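PDB 6KBC: CghA from Chaetomium globosum, which is a beta-rich protein of the calycin clan, made of an N-terminal and a C-terminal family domain, and holds the ligand WK1 in a pocket. Local coordinates for residues A83-S86 / D87-W91; A274-D278 / G279-S283; K40-P43 / T44-E47. All coordinates share one frame; numbering follows the deposited sequence.

Overall arrangement
All three contacts are local turns, far apart: no two have centres closer than about 29 Å. Contacts 1 and 2 are both beta hairpins, one in each family domain. Contact 3 is a turn leading into strand 46-54, which belongs to the same strand system as the hairpin of contact 1. Contacts 1 and 2 are partly buried, with mostly exposed turns and several buried strand residues; contact 3 is mostly buried. Their chemistry differs. Contact 1 leans on two tryptophans and an aspartate that forms an Asx turn. Contact 2 combines aliphatic packing with a beta bulge. Contact 3 relies on small side chains and two long hydrogen bonds.

Contact 1: residues A83-S86 / D87-W91; sequences AAWS and DGTVW
Trp85 lays the edge of its indole beside Thr89 and Trp91 in a beta hairpin, where strand 77-85 turns back into strand 90-96. Trp85 CE3 lies 3.3 Å from Thr89 O, and Trp85 CZ3 is 3.9 Å from Trp91 CB. Both partners meet the ring at its edge, near its plane. The Thr89 side chain passes at a slant, its CB 3.7 Å from Trp85 CE3. Trp85 and Trp91 instead run side by side in the same sense. Trp91 then carries its ring away, with CG anti to the backbone N (chi1 -170°), and its NE1 bonds to His199 O. Trp85 NE1 bonds to Arg213 O, while Phe198 meets both indoles edge-to-face. Ala83 and Trp91 form a hydrogen-bonded antiparallel pair. On the other face, Ala84 CB meets Val90 CG1 loosely, at 4.3 Å. A type I turn from Trp85 to Gly88 closes the hairpin, with Gly88 N bonded to Trp85 O at 2.9 Å. Asp87 OD1 accepts from Thr89 N, two residues on, at 2.9 Å, which makes an Asx turn. From the same face of the carboxylate, Thr89 OG1 also donates to Asp87 OD1, at 2.7 Å.

Contact 2: residues A274-D278 / G279-S283; sequences ALYRD and GKIVS
Tyr276 carries its ring CG anti to the carbonyl carbon (chi1 -58°), and this turns the ring across Ile281. Ile281 holds CG1 anti to the backbone N (chi1 -171°). This sends CG1 toward Tyr276, and CD1 beyond it touches Tyr276 CE2 and Ala274 CB. The Tyr276 and Ile281 side chains meet at a slant. Tyr276 CE2 is 3.7 Å from Ile281 CB, and Ile281 CD1 is 3.9 Å from Ala274 CB. Leu275, on the face it shares with Ser283, crosses the side chain of Val282, with Leu275 CD2 3.7 Å from Val282 CG2. The same CG2 methyl lies 3.4 Å from Leu275 O.

The two strands form a beta hairpin with a tight type I' turn from Arg277 to Lys280. Asp278 and Gly279 sit at its corner, both with positive phi. Arg277 and Lys280 make the closing hydrogen-bonded pair. Arg277 N bonds to Lys280 O at 2.9 Å, and Lys280 N bonds to Arg277 O from well above the carbonyl plane.

Further along, the register slips by one residue in a classic beta bulge. Val282 and Ser283 both face Leu275, whose O accepts from Val282 N at 2.8 Å and from Ser283 N at 3.2 Å. Leu275 N returns a bond to Ser283 O. The extra residue is thus taken up without losing backbone pairing. The N-to-C directions of segments 274-277 and 280-283 differ by 129°.

Arg277 leads away from the hairpin to a salt bridge with Glu380, and Tyr276 OH bonds to Pro166 O. Strand 252-261 pairs with the other edge of strand 269-277. Strand 338-346 packs on Leu275 and Val282 through Trp339, while strand 181-200 meets Ala274 and Tyr276.

Contact 3: residues K40-P43 / T44-E47; sequences KLSP and TAVE
Ser42 and Ala45 make the tight part of this turn: their CB atoms come within 3.7 Å of each other. Both residues are buried. Trp37 packs on the two of them, and Pro20 adds to the cover of Ser42. Leu41 reaches in more loosely from the chain before the turn, its CD1 4.4 Å from Ala45 CB. The corner itself is more open. Pro43 and Thr44 sit there, partly exposed, and the Pro43 ring lies beside Thr44 N, with Pro43 CB 3.5 Å from it.

The motif is a type I beta turn from Ser42 to Ala45, and it leads directly into strand 46-54 of the N-terminal, calycin-clan family domain. That strand pairs with strands 60-69 and 223-231, antiparallel to both. The closing bond of the turn runs from Ala45 N to Ser42 O and is long, at 3.2 Å. The N-H points almost straight at the oxygen, but the donor stands high above the carbonyl plane, 70° out of it. Ser42 adds a second bond. Its OG lies anti to the backbone N (chi1 165°), which swings it over the turn to accept from Thr44 N at 3.3 Å. This gives the serine the geometry of an ST turn. One residue therefore serves two successive amides, one through its carbonyl and one through its hydroxyl. Proline at the second position has no N-H to offer, so it makes no demand for an acceptor at the corner.

At the partly exposed corner, Thr44 holds OG1 between its backbone N and carbonyl carbon (chi1 62°). That OG1 is 3.4 Å from Ser42 OG and hydrogen-bonds to Pro232 O.

Contact 1: residues A83-S86 / D87-W91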
ATOM      1  N   ALA A  83       2.020 -13.179   2.113  1.00 22.99           N
ATOM      2  CA  ALA A  83       1.015 -13.755   2.992  1.00 25.14           C
ATOM      3  C   ALA A  83       1.683 -14.178   4.287  1.00 24.57           C
ATOM      4  O   ALA A  83       2.830 -14.638   4.275  1.00 25.04           O
ATOM      5  CB  ALA A  83       0.324 -14.963   2.330  1.00 23.05           C
ATOM      6  N   ALA A  84       0.969 -14.012   5.399  1.00 24.80           N
ATOM      7  CA  ALA A  84       1.491 -14.351   6.715  1.00 25.60           C
ATOM      8  C   ALA A  84       0.411 -15.053   7.522  1.00 25.15           C
ATOM      9  O   ALA A  84      -0.768 -14.703   7.427  1.00 25.05           O
ATOM     10  CB  ALA A  84       1.975 -13.104   7.471  1.00 24.81           C
ATOM     11  N   TRP A  85       0.821 -16.034   8.323  1.00 26.32           N
ATOM     12  CA  TRP A  85      -0.063 -16.737   9.245  1.00 27.01           C
ATOM     13  C   TRP A  85       0.486 -16.588  10.656  1.00 28.04           C
ATOM     14  O   TRP A  85       1.699 -16.569  10.855  1.00 26.86           O
ATOM     15  CB  TRP A  85      -0.151 -18.240   8.936  1.00 25.37           C
ATOM     16  CG  TRP A  85      -0.867 -18.638   7.684  1.00 27.80           C
ATOM     17  CD1 TRP A  85      -2.121 -19.195   7.597  1.00 24.09           C
ATOM     18  CD2 TRP A  85      -0.373 -18.548   6.339  1.00 25.82           C
ATOM     19  NE1 TRP A  85      -2.432 -19.442   6.282  1.00 26.37           N
ATOM     20  CE2 TRP A  85      -1.373 -19.071   5.492  1.00 25.94           C
ATOM     21  CE3 TRP A  85       0.817 -18.078   5.770  1.00 26.62           C
ATOM     22  CZ2 TRP A  85      -1.223 -19.127   4.108  1.00 25.30           C
ATOM     23  CZ3 TRP A  85       0.966 -18.131   4.397  1.00 23.59           C
ATOM     24  CH2 TRP A  85      -0.053 -18.653   3.576  1.00 28.50           C
ATOM     25  N   SER A  86      -0.418 -16.542  11.637  1.00 27.17           N
ATOM     26  CA  SER A  86       0.002 -16.367  13.025  1.00 34.02           C
ATOM     27  C   SER A  86       0.947 -17.470  13.490  1.00 34.60           C
ATOM     28  O   SER A  86       1.706 -17.262  14.440  1.00 31.25           O
ATOM     29  CB  SER A  86      -1.220 -16.318  13.948  1.00 28.48           C
ATOM     30  OG  SER A  86      -2.017 -17.481  13.789  1.00 42.17           O
ATOM     31  N   ASP A  87       0.917 -18.644  12.852  1.00 32.59           N
ATOM     32  CA  ASP A  87       1.808 -19.720  13.278  1.00 32.02           C
ATOM     33  C   ASP A  87       3.247 -19.529  12.814  1.00 38.22           C
ATOM     34  O   ASP A  87       4.087 -20.393  13.093  1.00 36.06           O
ATOM     35  CB  ASP A  87       1.281 -21.085  12.814  1.00 31.96           C
ATOM     36  CG  ASP A  87       1.397 -21.310  11.302  1.00 36.13           C
ATOM     37  OD1 ASP A  87       1.888 -20.438  10.557  1.00 33.29           O
ATOM     38  OD2 ASP A  87       0.983 -22.399  10.849  1.00 36.74           O
ATOM     39  N   GLY A  88       3.555 -18.420  12.131  1.00 33.38           N
ATOM     40  CA  GLY A  88       4.895 -18.132  11.669  1.00 31.00           C
ATOM     41  C   GLY A  88       5.093 -18.323  10.181  1.00 31.47           C
ATOM     42  O   GLY A  88       6.062 -17.796   9.626  1.00 30.31           O
ATOM     43  N   THR A  89       4.191 -19.041   9.516  1.00 30.11           N
ATOM     44  CA  THR A  89       4.341 -19.239   8.085  1.00 26.87           C
ATOM     45  C   THR A  89       4.242 -17.911   7.351  1.00 23.58           C
ATOM     46  O   THR A  89       3.372 -17.085   7.636  1.00 28.29           O
ATOM     47  CB  THR A  89       3.279 -20.189   7.539  1.00 30.87           C
ATOM     48  OG1 THR A  89       3.199 -21.354   8.362  1.00 30.19           O
ATOM     49  CG2 THR A  89       3.642 -20.597   6.129  1.00 29.74           C
ATOM     50  N   VAL A  90       5.153 -17.700   6.408  1.00 24.01           N
ATOM     51  CA  VAL A  90       5.050 -16.583   5.488  1.00 26.62           C
ATOM     52  C   VAL A  90       5.241 -17.133   4.084  1.00 29.27           C
ATOM     53  O   VAL A  90       5.890 -18.163   3.877  1.00 31.28           O
ATOM     54  CB  VAL A  90       6.069 -15.463   5.799  1.00 28.29           C
ATOM     55  CG1 VAL A  90       5.825 -14.905   7.206  1.00 23.93           C
ATOM     56  CG2 VAL A  90       7.486 -15.989   5.645  1.00 29.11           C
ATOM     57  N   TRP A  91       4.661 -16.438   3.118  1.00 25.85           N
ATOM     58  CA  TRP A  91       4.657 -16.882   1.736  1.00 28.04           C
ATOM     59  C   TRP A  91       4.760 -15.648   0.863  1.00 31.35           C
ATOM     60  O   TRP A  91       3.906 -14.757   0.944  1.00 31.30           O
ATOM     61  CB  TRP A  91       3.380 -17.664   1.427  1.00 28.15           C
ATOM     62  CG  TRP A  91       3.356 -18.377   0.115  1.00 33.69           C
ATOM     63  CD1 TRP A  91       3.636 -19.698  -0.110  1.00 34.13           C
ATOM     64  CD2 TRP A  91       2.991 -17.821  -1.156  1.00 33.39           C
ATOM     65  NE1 TRP A  91       3.477 -19.992  -1.446  1.00 34.75           N
ATOM     66  CE2 TRP A  91       3.074 -18.860  -2.106  1.00 34.86           C
ATOM     67  CE3 TRP A  91       2.603 -16.545  -1.583  1.00 30.13           C
ATOM     68  CZ2 TRP A  91       2.788 -18.660  -3.460  1.00 36.55           C
ATOM     69  CZ3 TRP A  91       2.311 -16.350  -2.925  1.00 35.29           C
ATOM     70  CH2 TRP A  91       2.405 -17.404  -3.849  1.00 35.14           C
TER

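Contact 2: residues A274-D278 / G279-S283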
ATOM      1  N   ALA A 274      -4.219   8.956   6.140  1.00 17.72           N
ATOM      2  CA  ALA A 274      -5.537   9.287   6.644  1.00 18.61           C
ATOM      3  C   ALA A 274      -5.763   8.558   7.954  1.00 21.83           C
ATOM      4  O   ALA A 274      -5.364   7.397   8.104  1.00 21.06           O
ATOM      5  CB  ALA A 274      -6.627   8.917   5.629  1.00 23.41           C
ATOM      6  N   LEU A 275      -6.399   9.243   8.895  1.00 20.30           N
ATOM      7  CA  LEU A 275      -6.889   8.621  10.112  1.00 20.08           C
ATOM      8  C   LEU A 275      -8.403   8.781  10.146  1.00 21.69           C
ATOM      9  O   LEU A 275      -8.925   9.872   9.897  1.00 20.89           O
ATOM     10  CB  LEU A 275      -6.267   9.229  11.355  1.00 19.16           C
ATOM     11  CG  LEU A 275      -6.775   8.662  12.676  1.00 22.33           C
ATOM     12  CD1 LEU A 275      -6.309   7.214  12.867  1.00 19.33           C
ATOM     13  CD2 LEU A 275      -6.304   9.552  13.825  1.00 20.30           C
ATOM     14  N   TYR A 276      -9.095   7.694  10.437  1.00 18.70           N
ATOM     15  CA  TYR A 276     -10.540   7.700  10.571  1.00 20.56           C
ATOM     16  C   TYR A 276     -10.875   7.290  11.989  1.00 22.04           C
ATOM     17  O   TYR A 276     -10.137   6.530  12.611  1.00 19.90           O
ATOM     18  CB  TYR A 276     -11.188   6.743   9.589  1.00 20.45           C
ATOM     19  CG  TYR A 276     -10.860   7.019   8.154  1.00 23.45           C
ATOM     20  CD1 TYR A 276      -9.721   6.481   7.570  1.00 21.30           C
ATOM     21  CD2 TYR A 276     -11.717   7.789   7.356  1.00 23.39           C
ATOM     22  CE1 TYR A 276      -9.415   6.725   6.247  1.00 22.25           C
ATOM     23  CE2 TYR A 276     -11.420   8.037   6.030  1.00 25.01           C
ATOM     24  CZ  TYR A 276     -10.269   7.504   5.482  1.00 23.78           C
ATOM     25  OH  TYR A 276      -9.963   7.729   4.165  1.00 23.79           O
ATOM     26  N   ARG A 277     -11.976   7.823  12.506  1.00 22.52           N
ATOM     27  CA  ARG A 277     -12.550   7.363  13.761  1.00 21.73           C
ATOM     28  C   ARG A 277     -14.003   7.016  13.483  1.00 28.61           C
ATOM     29  O   ARG A 277     -14.779   7.888  13.084  1.00 25.26           O
ATOM     30  CB  ARG A 277     -12.441   8.421  14.856  1.00 24.01           C
ATOM     31  CG  ARG A 277     -12.821   7.896  16.240  1.00 27.24           C
ATOM     32  CD  ARG A 277     -12.833   9.008  17.286  1.00 31.36           C
ATOM     33  NE  ARG A 277     -12.463   8.504  18.611  1.00 34.67           N
ATOM     34  CZ  ARG A 277     -13.271   7.807  19.412  1.00 41.03           C
ATOM     35  NH1 ARG A 277     -14.518   7.524  19.040  1.00 39.04           N
ATOM     36  NH2 ARG A 277     -12.833   7.398  20.596  1.00 38.52           N
ATOM     37  N   ASP A 278     -14.350   5.747  13.661  1.00 27.48           N
ATOM     38  CA  ASP A 278     -15.678   5.234  13.305  1.00 33.71           C
ATOM     39  C   ASP A 278     -16.074   5.649  11.897  1.00 33.53           C
ATOM     40  O   ASP A 278     -17.219   6.009  11.633  1.00 31.04           O
ATOM     41  CB  ASP A 278     -16.731   5.681  14.308  1.00 33.43           C
ATOM     42  CG  ASP A 278     -16.518   5.075  15.663  1.00 34.01           C
ATOM     43  OD1 ASP A 278     -16.387   3.833  15.731  1.00 37.47           O
ATOM     44  OD2 ASP A 278     -16.494   5.838  16.653  1.00 40.99           O
ATOM     45  N   GLY A 279     -15.111   5.607  10.981  1.00 26.95           N
ATOM     46  CA  GLY A 279     -15.398   5.850   9.588  1.00 27.31           C
ATOM     47  C   GLY A 279     -15.452   7.301   9.177  1.00 23.84           C
ATOM     48  O   GLY A 279     -15.582   7.583   7.980  1.00 28.23           O
ATOM     49  N   LYS A 280     -15.357   8.232  10.112  1.00 23.25           N
ATOM     50  CA  LYS A 280     -15.256   9.647   9.780  1.00 21.67           C
ATOM     51  C   LYS A 280     -13.778  10.020   9.684  1.00 25.87           C
ATOM     52  O   LYS A 280     -12.992   9.666  10.570  1.00 21.85           O
ATOM     53  CB  LYS A 280     -15.938  10.469  10.860  1.00 27.09           C
ATOM     54  CG  LYS A 280     -17.423  10.155  10.901  1.00 36.44           C
ATOM     55  CD  LYS A 280     -18.172  10.979  11.906  1.00 45.48           C
ATOM     56  CE  LYS A 280     -19.604  10.499  11.922  1.00 48.30           C
ATOM     57  NZ  LYS A 280     -20.245  10.811  10.619  1.00 57.49           N
ATOM     58  N   ILE A 281     -13.400  10.736   8.626  1.00 24.88           N
ATOM     59  CA  ILE A 281     -12.000  11.130   8.490  1.00 24.54           C
ATOM     60  C   ILE A 281     -11.702  12.226   9.507  1.00 25.84           C
ATOM     61  O   ILE A 281     -12.394  13.248   9.578  1.00 26.18           O
ATOM     62  CB  ILE A 281     -11.673  11.555   7.053  1.00 24.63           C
ATOM     63  CG1 ILE A 281     -10.150  11.752   6.898  1.00 23.21           C
ATOM     64  CG2 ILE A 281     -12.503  12.763   6.610  1.00 28.59           C
ATOM     65  CD1 ILE A 281      -9.645  11.445   5.511  1.00 28.58           C
ATOM     66  N   VAL A 282     -10.705  11.994  10.355  1.00 22.40           N
ATOM     67  CA  VAL A 282     -10.379  12.958  11.394  1.00 18.86           C
ATOM     68  C   VAL A 282      -9.003  13.571  11.192  1.00 22.26           C
ATOM     69  O   VAL A 282      -8.707  14.614  11.799  1.00 23.30           O
ATOM     70  CB  VAL A 282     -10.516  12.337  12.801  1.00 21.72           C
ATOM     71  CG1 VAL A 282     -11.991  11.932  13.057  1.00 25.05           C
ATOM     72  CG2 VAL A 282      -9.590  11.132  12.977  1.00 22.26           C
ATOM     73  N   SER A 283      -8.177  12.991  10.324  1.00 20.73           N
ATOM     74  CA  SER A 283      -6.957  13.643   9.858  1.00 22.77           C
ATOM     75  C   SER A 283      -6.761  13.268   8.396  1.00 23.33           C
ATOM     76  O   SER A 283      -6.518  12.101   8.076  1.00 23.40           O
ATOM     77  CB  SER A 283      -5.743  13.237  10.702  1.00 21.04           C
ATOM     78  OG  SER A 283      -4.593  14.002  10.339  1.00 21.43           O
TER

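Contact 3: residues K40-P43 / T44-E47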
ATOM      1  N   LYS A  40       1.343   2.771 -24.490  1.00 51.25           N
ATOM      2  CA  LYS A  40       2.742   2.409 -24.332  1.00 49.53           C
ATOM      3  C   LYS A  40       3.158   2.741 -22.905  1.00 47.77           C
ATOM      4  O   LYS A  40       2.691   3.725 -22.325  1.00 43.25           O
ATOM      5  CB  LYS A  40       3.637   3.171 -25.325  1.00 52.68           C
ATOM      6  CG  LYS A  40       3.642   2.639 -26.765  1.00 58.18           C
ATOM      7  CD  LYS A  40       4.059   1.180 -26.911  1.00 61.09           C
ATOM      8  CE  LYS A  40       4.265   0.842 -28.389  1.00 64.74           C
ATOM      9  NZ  LYS A  40       3.679  -0.485 -28.753  1.00 65.15           N
ATOM     10  N   LEU A  41       4.030   1.922 -22.330  1.00 45.93           N
ATOM     11  CA  LEU A  41       4.469   2.126 -20.956  1.00 46.48           C
ATOM     12  C   LEU A  41       5.818   2.835 -20.961  1.00 47.74           C
ATOM     13  O   LEU A  41       6.785   2.339 -21.551  1.00 46.69           O
ATOM     14  CB  LEU A  41       4.548   0.802 -20.193  1.00 45.88           C
ATOM     15  CG  LEU A  41       4.990   0.912 -18.724  1.00 43.34           C
ATOM     16  CD1 LEU A  41       3.937   1.613 -17.861  1.00 41.54           C
ATOM     17  CD2 LEU A  41       5.319  -0.461 -18.162  1.00 39.33           C
ATOM     18  N   SER A  42       5.872   3.993 -20.310  1.00 46.48           N
ATOM     19  CA  SER A  42       7.129   4.708 -20.163  1.00 46.21           C
ATOM     20  C   SER A  42       8.167   3.811 -19.496  1.00 45.62           C
ATOM     21  O   SER A  42       7.844   3.068 -18.562  1.00 42.99           O
ATOM     22  CB  SER A  42       6.936   5.980 -19.338  1.00 46.45           C
ATOM     23  OG  SER A  42       8.188   6.487 -18.903  1.00 45.87           O
ATOM     24  N   PRO A  43       9.423   3.847 -19.949  1.00 47.80           N
ATOM     25  CA  PRO A  43      10.446   2.978 -19.349  1.00 46.22           C
ATOM     26  C   PRO A  43      10.862   3.394 -17.944  1.00 41.43           C
ATOM     27  O   PRO A  43      11.631   2.662 -17.314  1.00 41.64           O
ATOM     28  CB  PRO A  43      11.621   3.094 -20.329  1.00 45.77           C
ATOM     29  CG  PRO A  43      11.448   4.437 -20.952  1.00 49.82           C
ATOM     30  CD  PRO A  43       9.958   4.660 -21.053  1.00 50.24           C
ATOM     31  N   THR A  44      10.398   4.535 -17.437  1.00 39.64           N
ATOM     32  CA  THR A  44      10.688   4.929 -16.062  1.00 42.08           C
ATOM     33  C   THR A  44       9.427   5.024 -15.218  1.00 43.05           C
ATOM     34  O   THR A  44       9.486   5.530 -14.090  1.00 39.49           O
ATOM     35  CB  THR A  44      11.413   6.275 -16.006  1.00 39.85           C
ATOM     36  OG1 THR A  44      10.563   7.286 -16.556  1.00 40.63           O
ATOM     37  CG2 THR A  44      12.719   6.213 -16.792  1.00 40.57           C
ATOM     38  N   ALA A  45       8.289   4.586 -15.741  1.00 36.03           N
ATOM     39  CA  ALA A  45       7.043   4.699 -15.004  1.00 38.03           C
ATOM     40  C   ALA A  45       6.746   3.405 -14.259  1.00 37.57           C
ATOM     41  O   ALA A  45       7.245   2.326 -14.594  1.00 37.14           O
ATOM     42  CB  ALA A  45       5.879   5.042 -15.934  1.00 39.50           C
ATOM     43  N   VAL A  46       5.933   3.530 -13.221  1.00 40.09           N
ATOM     44  CA  VAL A  46       5.424   2.377 -12.493  1.00 35.10           C
ATOM     45  C   VAL A  46       3.986   2.665 -12.110  1.00 34.05           C
ATOM     46  O   VAL A  46       3.668   3.760 -11.634  1.00 35.92           O
ATOM     47  CB  VAL A  46       6.289   2.029 -11.266  1.00 40.09           C
ATOM     48  CG1 VAL A  46       6.295   3.165 -10.263  1.00 41.17           C
ATOM     49  CG2 VAL A  46       5.752   0.764 -10.601  1.00 35.88           C
ATOM     50  N   GLU A  47       3.109   1.708 -12.383  1.00 32.43           N
ATOM     51  CA  GLU A  47       1.724   1.766 -11.961  1.00 32.75           C
ATOM     52  C   GLU A  47       1.477   0.605 -11.014  1.00 31.03           C
ATOM     53  O   GLU A  47       1.989  -0.501 -11.226  1.00 31.17           O
ATOM     54  CB  GLU A  47       0.774   1.704 -13.160  1.00 32.48           C
ATOM     55  CG  GLU A  47       1.011   2.840 -14.136  1.00 36.40           C
ATOM     56  CD  GLU A  47      -0.245   3.279 -14.852  1.00 35.06           C
ATOM     57  OE1 GLU A  47      -0.304   3.129 -16.087  1.00 41.45           O
ATOM     58  OE2 GLU A  47      -1.153   3.806 -14.189  1.00 36.37           O
TER